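Local coordinates for oxidoreductase, short chain dehydrogenase/reductase family protein (PDB 6M9U) that acts as an NADH-dependent 20beta-hydroxysteroid dehydrogenase of the short-chain dehydrogenase/reductase family, at residues Thr36-Gly41 / Asp67-Leu72; Phe115-Val120 / Ile166-Leu171; Glu241-His246 / Gly278-Phe283. All coordinates share one frame; numbering follows the deposited sequence.

Interaction 1 of 3, residues Thr36-Gly41 / Asp67-Leu72. With EDO (1,2-ethanediol), chain K; EDO (1,2-ethanediol), chain J.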
# COMPACT_ATOMS: atom_id res chain seq x y z
N THR A 36 -18.24 1.34 -6.10
CA THR A 36 -19.09 2.38 -6.69
C THR A 36 -18.30 3.13 -7.73
O THR A 36 -17.09 2.98 -7.85
CB THR A 36 -19.65 3.32 -5.61
OG1 THR A 36 -18.59 4.08 -5.02
CG2 THR A 36 -20.31 2.47 -4.49
N GLY A 37 -18.99 3.93 -8.53
CA GLY A 37 -18.35 4.52 -9.70
C GLY A 37 -17.77 3.50 -10.63
O GLY A 37 -16.76 3.78 -11.30
N ALA A 38 -18.38 2.30 -10.70
CA ALA A 38 -17.72 1.11 -11.26
C ALA A 38 -17.70 1.09 -12.77
O ALA A 38 -17.06 0.22 -13.35
CB ALA A 38 -18.39 -0.19 -10.77
N ALA A 39 -18.39 2.00 -13.43
CA ALA A 39 -18.24 2.11 -14.88
C ALA A 39 -17.04 2.99 -15.26
O ALA A 39 -16.55 2.91 -16.40
CB ALA A 39 -19.51 2.69 -15.50
N GLY A 40 -16.56 3.82 -14.34
CA GLY A 40 -15.43 4.67 -14.64
C GLY A 40 -14.12 3.93 -14.53
O GLY A 40 -14.05 2.78 -14.04
N GLY A 41 -13.05 4.60 -14.98
CA GLY A 41 -11.69 4.06 -14.95
C GLY A 41 -11.27 3.44 -13.63
O GLY A 41 -10.97 2.24 -13.58
N ASP A 67 -25.99 -0.73 -19.06
CA ASP A 67 -25.48 -1.62 -20.10
C ASP A 67 -23.97 -1.81 -19.95
O ASP A 67 -23.47 -2.94 -19.98
CB ASP A 67 -25.78 -1.08 -21.50
CG ASP A 67 -27.23 -1.25 -21.91
OD1 ASP A 67 -27.95 -2.12 -21.34
OD2 ASP A 67 -27.63 -0.49 -22.82
N LYS A 68 -23.24 -0.69 -19.83
CA LYS A 68 -21.82 -0.73 -19.52
C LYS A 68 -21.55 -1.63 -18.33
O LYS A 68 -20.63 -2.45 -18.38
CB LYS A 68 -21.30 0.68 -19.23
CG LYS A 68 -20.66 1.36 -20.40
CD LYS A 68 -20.11 2.73 -20.00
CE LYS A 68 -20.84 3.85 -20.76
NZ LYS A 68 -20.42 5.22 -20.35
N LEU A 69 -22.31 -1.50 -17.26
CA LEU A 69 -22.04 -2.31 -16.09
C LEU A 69 -22.30 -3.78 -16.37
O LEU A 69 -21.67 -4.66 -15.78
CB LEU A 69 -22.91 -1.89 -14.91
CG LEU A 69 -22.63 -0.56 -14.22
CD1 LEU A 69 -23.62 -0.35 -13.06
CD2 LEU A 69 -21.18 -0.53 -13.75
N THR A 70 -23.31 -4.05 -17.17
CA THR A 70 -23.69 -5.43 -17.46
C THR A 70 -22.60 -6.09 -18.27
O THR A 70 -22.23 -7.23 -17.99
CB THR A 70 -25.04 -5.46 -18.20
OG1 THR A 70 -26.07 -4.98 -17.32
CG2 THR A 70 -25.39 -6.88 -18.56
N GLU A 71 -22.05 -5.38 -19.26
CA GLU A 71 -20.94 -5.91 -20.04
C GLU A 71 -19.68 -6.04 -19.19
O GLU A 71 -18.95 -7.03 -19.31
CB GLU A 71 -20.72 -5.00 -21.25
CG GLU A 71 -19.60 -5.41 -22.19
CD GLU A 71 -19.74 -4.74 -23.53
OE1 GLU A 71 -20.48 -3.73 -23.61
OE2 GLU A 71 -19.13 -5.22 -24.52
N LEU A 72 -19.42 -5.07 -18.30
CA LEU A 72 -18.25 -5.15 -17.45
C LEU A 72 -18.36 -6.33 -16.51
O LEU A 72 -17.40 -7.07 -16.31
CB LEU A 72 -18.06 -3.85 -16.68
CG LEU A 72 -17.48 -2.65 -17.44
CD1 LEU A 72 -17.62 -1.40 -16.55
CD2 LEU A 72 -16.04 -2.86 -17.80
C1 EDO K . -20.83 6.51 -4.25
O1 EDO K . -19.94 6.17 -3.23
C2 EDO K . -20.12 7.38 -5.28
O2 EDO K . -20.02 8.71 -4.76
C1 EDO J . -22.16 6.50 -8.36
O1 EDO J . -21.18 5.55 -8.06
C2 EDO J . -23.48 5.81 -8.07
O2 EDO J . -24.58 6.64 -8.49
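Leu69 reaches from its helix to the backbone of the Ala38-Ala39 turn. Its CB leaves the helix beside the loop rather than straight at it. CG stands beside the backbone N and anti to the carbonyl carbon (chi1 -71°). From CG the chain forks. CD1 carries on extended from CA, while CD2 turns to the loop and does the touching. CD2 lies 3.8 Å from Ala39 N and 4.0 Å from Ala38 C, so it rests on the peptide link between the two alanines. It also meets both methyls, at 4.1 Å from Ala38 CB and 4.0 Å from Ala39 CB. One methyl group thus packs against two small side chains and the peptide between them.

One turn further along the helix, Leu72 adds a second touch. Its CD1 approaches Ala38 O at 3.6 Å and Ala39 CA at 3.9 Å. All these cross-contacts are van der Waals packing. The polar Ala39 N is satisfied from elsewhere, by the carboxylate of Asp61. Leu69 and Leu72 also pack on Leu59 of strand 56-61, and Trp15 of the second subunit packs on Leu72.

The loop is held in shape from within. A type I turn runs from Gly37 to Gly40, closed by Gly40 N to Gly37 O at 3.0 Å. Gly37 has positive phi (56°), which suits glycine. Its N donates to an ethanediol O1 at 2.8 Å. A second ethanediol bonds Thr36 OG1.

Gly40 holds the N-cap position of helix 41-52. It binds NAD(+), as does Asp61, though the cofactor is absent from this apo model. The sequence Thr36-Gly37-Ala38-Ala39-Gly40-Gly41 fits the start of the TGxxxGxG glycine-rich loop, the dinucleotide-binding signature of short-chain dehydrogenases with a Rossmann fold.

Interaction 2 of 3, residues Phe115-Val120 / Ile166-Leu171. With IPA (isopropyl alcohol), chain D; PEG (di(hydroxyethyl)ether), chain S.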
# COMPACT_ATOMS: atom_id res chain seq x y z
N PHE A 115 -15.32 -0.20 -1.92
CA PHE A 115 -14.46 0.82 -2.50
C PHE A 115 -15.45 1.90 -2.91
O PHE A 115 -16.11 1.78 -3.94
CB PHE A 115 -13.61 0.29 -3.68
CG PHE A 115 -12.78 1.35 -4.37
CD1 PHE A 115 -12.27 2.41 -3.68
CD2 PHE A 115 -12.53 1.30 -5.71
CE1 PHE A 115 -11.52 3.38 -4.32
CE2 PHE A 115 -11.79 2.28 -6.36
CZ PHE A 115 -11.28 3.30 -5.67
N LEU A 116 -15.55 2.94 -2.08
CA LEU A 116 -16.49 4.04 -2.26
C LEU A 116 -15.76 5.10 -3.05
O LEU A 116 -14.93 5.83 -2.52
CB LEU A 116 -16.97 4.61 -0.93
CG LEU A 116 -17.66 3.68 0.07
CD1 LEU A 116 -18.61 2.76 -0.64
CD2 LEU A 116 -16.64 2.92 0.95
N ASN A 117 -16.13 5.24 -4.31
CA ASN A 117 -15.27 5.86 -5.32
C ASN A 117 -16.04 7.03 -5.89
O ASN A 117 -16.67 6.91 -6.93
CB ASN A 117 -14.78 4.67 -6.43
CG ASN A 117 -14.08 5.24 -7.60
OD1 ASN A 117 -14.40 4.93 -8.77
ND2 ASN A 117 -13.15 6.14 -7.33
N ALA A 118 -15.96 8.16 -5.17
CA ALA A 118 -16.69 9.39 -5.46
C ALA A 118 -16.11 10.21 -6.61
O ALA A 118 -14.89 10.42 -6.67
CB ALA A 118 -16.69 10.26 -4.19
N GLY A 119 -16.98 10.73 -7.47
CA GLY A 119 -16.56 11.54 -8.60
C GLY A 119 -16.81 13.03 -8.42
O GLY A 119 -17.80 13.43 -7.83
N VAL A 120 -15.90 13.84 -8.96
CA VAL A 120 -15.93 15.31 -8.88
C VAL A 120 -15.68 15.86 -10.28
O VAL A 120 -14.54 15.87 -10.74
CB VAL A 120 -14.87 15.85 -7.90
CG1 VAL A 120 -14.91 17.38 -7.79
CG2 VAL A 120 -14.96 15.20 -6.53
N ILE A 166 -12.71 1.59 1.68
CA ILE A 166 -11.75 2.43 0.97
C ILE A 166 -12.50 3.54 0.26
O ILE A 166 -13.39 3.27 -0.53
CB ILE A 166 -10.92 1.65 -0.06
CG1 ILE A 166 -10.14 0.51 0.57
CG2 ILE A 166 -9.92 2.58 -0.72
CD1 ILE A 166 -10.79 -0.84 0.39
N PHE A 167 -12.09 4.78 0.51
CA PHE A 167 -12.71 5.97 -0.04
C PHE A 167 -11.70 6.71 -0.91
O PHE A 167 -10.54 6.93 -0.50
CB PHE A 167 -13.17 6.97 1.13
CG PHE A 167 -14.27 6.43 2.02
CD1 PHE A 167 -13.96 5.68 3.14
CD2 PHE A 167 -15.58 6.70 1.77
CE1 PHE A 167 -14.96 5.17 3.97
CE2 PHE A 167 -16.61 6.22 2.60
CZ PHE A 167 -16.30 5.45 3.69
N THR A 168 -12.13 7.16 -2.07
CA THR A 168 -11.33 8.10 -2.84
C THR A 168 -12.27 9.07 -3.54
O THR A 168 -13.43 8.76 -3.78
CB THR A 168 -10.40 7.45 -3.90
OG1 THR A 168 -11.07 7.24 -5.12
CG2 THR A 168 -9.86 6.13 -3.40
N ALA A 169 -11.74 10.25 -3.86
CA ALA A 169 -12.36 11.18 -4.78
C ALA A 169 -11.41 11.43 -5.95
O ALA A 169 -10.19 11.55 -5.75
CB ALA A 169 -12.69 12.51 -4.13
N SER A 170 -11.97 11.53 -7.14
CA SER A 170 -11.20 11.74 -8.35
C SER A 170 -12.01 12.65 -9.25
O SER A 170 -13.21 12.83 -9.03
CB SER A 170 -10.88 10.42 -9.05
OG SER A 170 -12.06 9.66 -9.28
N LEU A 171 -11.36 13.24 -10.24
CA LEU A 171 -12.08 14.01 -11.25
C LEU A 171 -12.89 13.07 -12.14
O LEU A 171 -12.47 11.95 -12.45
CB LEU A 171 -11.12 14.86 -12.07
CG LEU A 171 -10.35 15.91 -11.24
CD1 LEU A 171 -9.38 16.71 -12.09
CD2 LEU A 171 -11.31 16.86 -10.50
C1 IPA D . -10.37 12.28 -1.28
C2 IPA D . -9.11 11.47 -1.40
C3 IPA D . -8.99 10.70 -0.13
O2 IPA D . -9.30 10.66 -2.53
C1 PEG S . -14.71 8.04 -11.34
O1 PEG S . -13.96 7.57 -10.22
C2 PEG S . -16.18 7.69 -11.15
O2 PEG S . -16.75 7.13 -12.34
C3 PEG S . -18.17 6.89 -12.29
C4 PEG S . -18.79 6.39 -13.58
O4 PEG S . -18.59 7.31 -14.65
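The Phe115 ring takes Thr168 CG2 at its edge, in the ring plane, with CE1 to CG2 only 3.3 Å. Ile166 O also lies at this ring's edge. One face of the ring carries Asn117 CB, from two residues along the same strand. Phe115 CG is anti to the backbone N (chi1 176°), and from there CD1 also meets Ile166 CG2. The Phe167 ring is met over one face instead. Leu116 CD2 sits 3.8 Å from its centroid in a CH-pi contact, the two side chains lying side by side. The ring of His199 meets Phe167 with the planes nearly perpendicular.

The amide of Asn117 is the third flat group. Its ND2 donates to Thr168 OG1 at 3.2 Å, with the partner close to the amide plane. O1 of a di(hydroxyethyl)ether lies 3.0 Å from Asn117 OD1 and is also hydrogen-bonded to Ser170 OG; its single proton can serve one at a time.

The strands are parallel neighbours at the centre of a Rossmann sheet, joined by a beta-alpha-beta crossover through helix 131-159. Asn117 and Gly119 bind NAD(+), which is absent here. Asn117-Ala118-Gly119 matches the NAG part of the NNAG motif of this family.

Five backbone bonds zip the strands together. Leu116 N to Ile166 O is the shortest, at 2.7 Å. The ladder ends at Val120 N to Ser170 O. Helix 41-52 packs on Phe115, Asn117 and Ser170, and helices 131-159 and 187-207 cover the Leu116, Phe167 and Ala169 face. Tyr189 OH bonds to Ala169 O, and isopropanol O2 accepts from Ala169 N at 2.8 Å.

Interaction 3 of 3, residues Glu241-His246 / Gly278-Phe283. With EDO (1,2-ethanediol), chain N.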
# COMPACT_ATOMS: atom_id res chain seq x y z
N GLU A 241 5.41 18.35 -15.85
CA GLU A 241 6.64 19.02 -15.47
C GLU A 241 6.78 19.13 -13.96
O GLU A 241 7.89 19.33 -13.46
CB GLU A 241 6.74 20.40 -16.14
CG GLU A 241 5.79 21.51 -15.62
CD GLU A 241 5.84 22.83 -16.45
OE1 GLU A 241 6.67 22.95 -17.39
OE2 GLU A 241 5.03 23.74 -16.14
N VAL A 242 5.70 18.94 -13.20
CA VAL A 242 5.76 18.98 -11.75
C VAL A 242 5.50 17.60 -11.16
O VAL A 242 5.31 17.47 -9.96
CB VAL A 242 4.78 20.00 -11.14
CG1 VAL A 242 5.23 21.41 -11.48
CG2 VAL A 242 3.37 19.75 -11.60
N VAL A 243 5.47 16.56 -11.98
CA VAL A 243 5.42 15.18 -11.49
C VAL A 243 6.82 14.59 -11.61
O VAL A 243 7.29 14.39 -12.75
CB VAL A 243 4.37 14.39 -12.27
CG1 VAL A 243 4.31 12.97 -11.78
CG2 VAL A 243 2.98 15.09 -12.11
N PRO A 244 7.51 14.29 -10.49
CA PRO A 244 8.87 13.72 -10.59
C PRO A 244 9.02 12.53 -11.52
O PRO A 244 9.97 12.47 -12.32
CB PRO A 244 9.19 13.32 -9.14
CG PRO A 244 8.31 14.20 -8.30
CD PRO A 244 7.07 14.47 -9.09
N MET A 245 8.11 11.56 -11.45
CA MET A 245 8.14 10.46 -12.42
C MET A 245 7.84 10.89 -13.84
O MET A 245 8.04 10.07 -14.76
CB MET A 245 7.13 9.36 -12.01
CG MET A 245 7.66 8.54 -10.87
SD MET A 245 6.58 7.24 -10.29
CE MET A 245 6.37 6.23 -11.72
N HIS A 246 7.34 12.12 -14.07
CA HIS A 246 7.18 12.65 -15.41
C HIS A 246 6.32 11.74 -16.29
O HIS A 246 6.53 11.64 -17.48
CB HIS A 246 8.55 12.90 -16.08
CG HIS A 246 8.56 14.04 -17.05
ND1 HIS A 246 8.39 15.35 -16.66
CD2 HIS A 246 8.74 14.07 -18.39
CE1 HIS A 246 8.45 16.13 -17.72
NE2 HIS A 246 8.66 15.38 -18.78
N GLY A 278 2.88 9.51 -8.15
CA GLY A 278 4.14 9.59 -8.91
C GLY A 278 5.07 10.66 -8.38
O GLY A 278 5.92 11.17 -9.13
N GLY A 279 4.94 11.04 -7.10
CA GLY A 279 5.81 12.04 -6.54
C GLY A 279 5.28 13.46 -6.60
O GLY A 279 6.01 14.39 -6.21
N TYR A 280 4.03 13.66 -7.03
CA TYR A 280 3.47 15.00 -7.18
C TYR A 280 3.59 15.82 -5.91
O TYR A 280 4.02 16.98 -5.93
CB TYR A 280 2.00 14.90 -7.61
CG TYR A 280 1.30 16.24 -7.73
CD1 TYR A 280 1.48 17.03 -8.83
CD2 TYR A 280 0.49 16.71 -6.72
CE1 TYR A 280 0.88 18.25 -8.93
CE2 TYR A 280 -0.11 17.92 -6.80
CZ TYR A 280 0.07 18.68 -7.91
OH TYR A 280 -0.54 19.91 -7.99
N SER A 281 3.27 15.22 -4.76
CA SER A 281 3.34 15.97 -3.51
C SER A 281 4.76 16.30 -3.02
O SER A 281 4.88 17.08 -2.10
CB SER A 281 2.59 15.20 -2.42
OG SER A 281 3.41 14.18 -1.86
N VAL A 282 5.83 15.78 -3.59
CA VAL A 282 7.17 16.15 -3.10
C VAL A 282 7.98 16.93 -4.13
O VAL A 282 9.15 17.20 -3.89
CB VAL A 282 7.98 14.90 -2.64
CG1 VAL A 282 7.26 14.21 -1.44
CG2 VAL A 282 8.23 13.90 -3.81
N PHE A 283 7.41 17.26 -5.27
CA PHE A 283 8.13 18.12 -6.22
C PHE A 283 8.52 19.44 -5.51
O PHE A 283 7.78 20.02 -4.68
CB PHE A 283 7.30 18.40 -7.47
CG PHE A 283 8.05 19.17 -8.51
CD1 PHE A 283 8.25 20.54 -8.39
CD2 PHE A 283 8.60 18.53 -9.58
CE1 PHE A 283 8.95 21.25 -9.35
CE2 PHE A 283 9.32 19.22 -10.53
CZ PHE A 283 9.48 20.59 -10.41
OXT PHE A 283 9.62 19.96 -5.76
C1 EDO N . -0.12 21.05 -10.56
O1 EDO N . -0.06 21.91 -9.43
C2 EDO N . -0.34 21.82 -11.86
O2 EDO N . 0.22 21.10 -12.96
O HOH W 1 4.15 18.90 -7.78
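Met245 and Gly278 make the direct hydrogen bond of this contact. Met245 N donates to Gly278 O at 3.2 Å and nearly straight, 168° at the hydrogen. A water adds a bridge, donating to Val242 O and to Tyr280 O.

Two rings take part, that of Phe283, the C-terminal residue, and that of Tyr280. Val242 CA lies over one face of the Phe283 ring in a CH-pi contact, 3.9 Å from the centroid. Phe283 CG is anti to its backbone N (chi1 -174°), which swings the ring across the 241-243 backbone. Phe283 CE2 comes within 3.3 Å of Glu241 O. The Tyr280 ring has Val243 CG2 at its edge, 4.1 Å from Tyr280 CD1.

Pro244 packs mainly through CG and CD, which lie against the Gly279 carbonyl, Pro244 CD 3.1 Å from Gly279 O. Its apolar contact is CD on Phe283 CB. Gly279 has no side chain, and this leaves space for the proline ring. With an alanine here, CG and CD are lost, and the Gly279 carbonyl and Phe283 CB would probably be left with a gap on the side the ring now fills.

The type I turn Val243-His246 follows helix 233-240 and precedes helix 251-262. It meets the C-terminal tail beyond strand 273-276. The second subunit covers this corner, where its Tyr268, Ala208, Ser267 and Gly271 pack on Val243, Pro244, Met245 and Val282.

In the fold
The three contacts follow one another in series along the chain; none nests or crosses. Interaction 1 closes the loop that runs through helix 41-52 and strand 56-61, tying the end of strand 32-35 to helix 66-80. Interaction 2 closes the crossover through helix 131-159, which brings strands 113-120 and 163-171 side by side mid-sheet. Interactions 1 and 2 touch: Thr36 OG1 and Asn117 N are 2.8 Å apart, a probable hydrogen bond that links the glycine-rich loop to strand 113-120, the neighbour of strand 32-35 in the sheet. Interaction 3 stands apart, its nearest atoms about 10 Å from interaction 2. It closes the last loop, through helix 251-262 and strand 273-276, at the dimer interface.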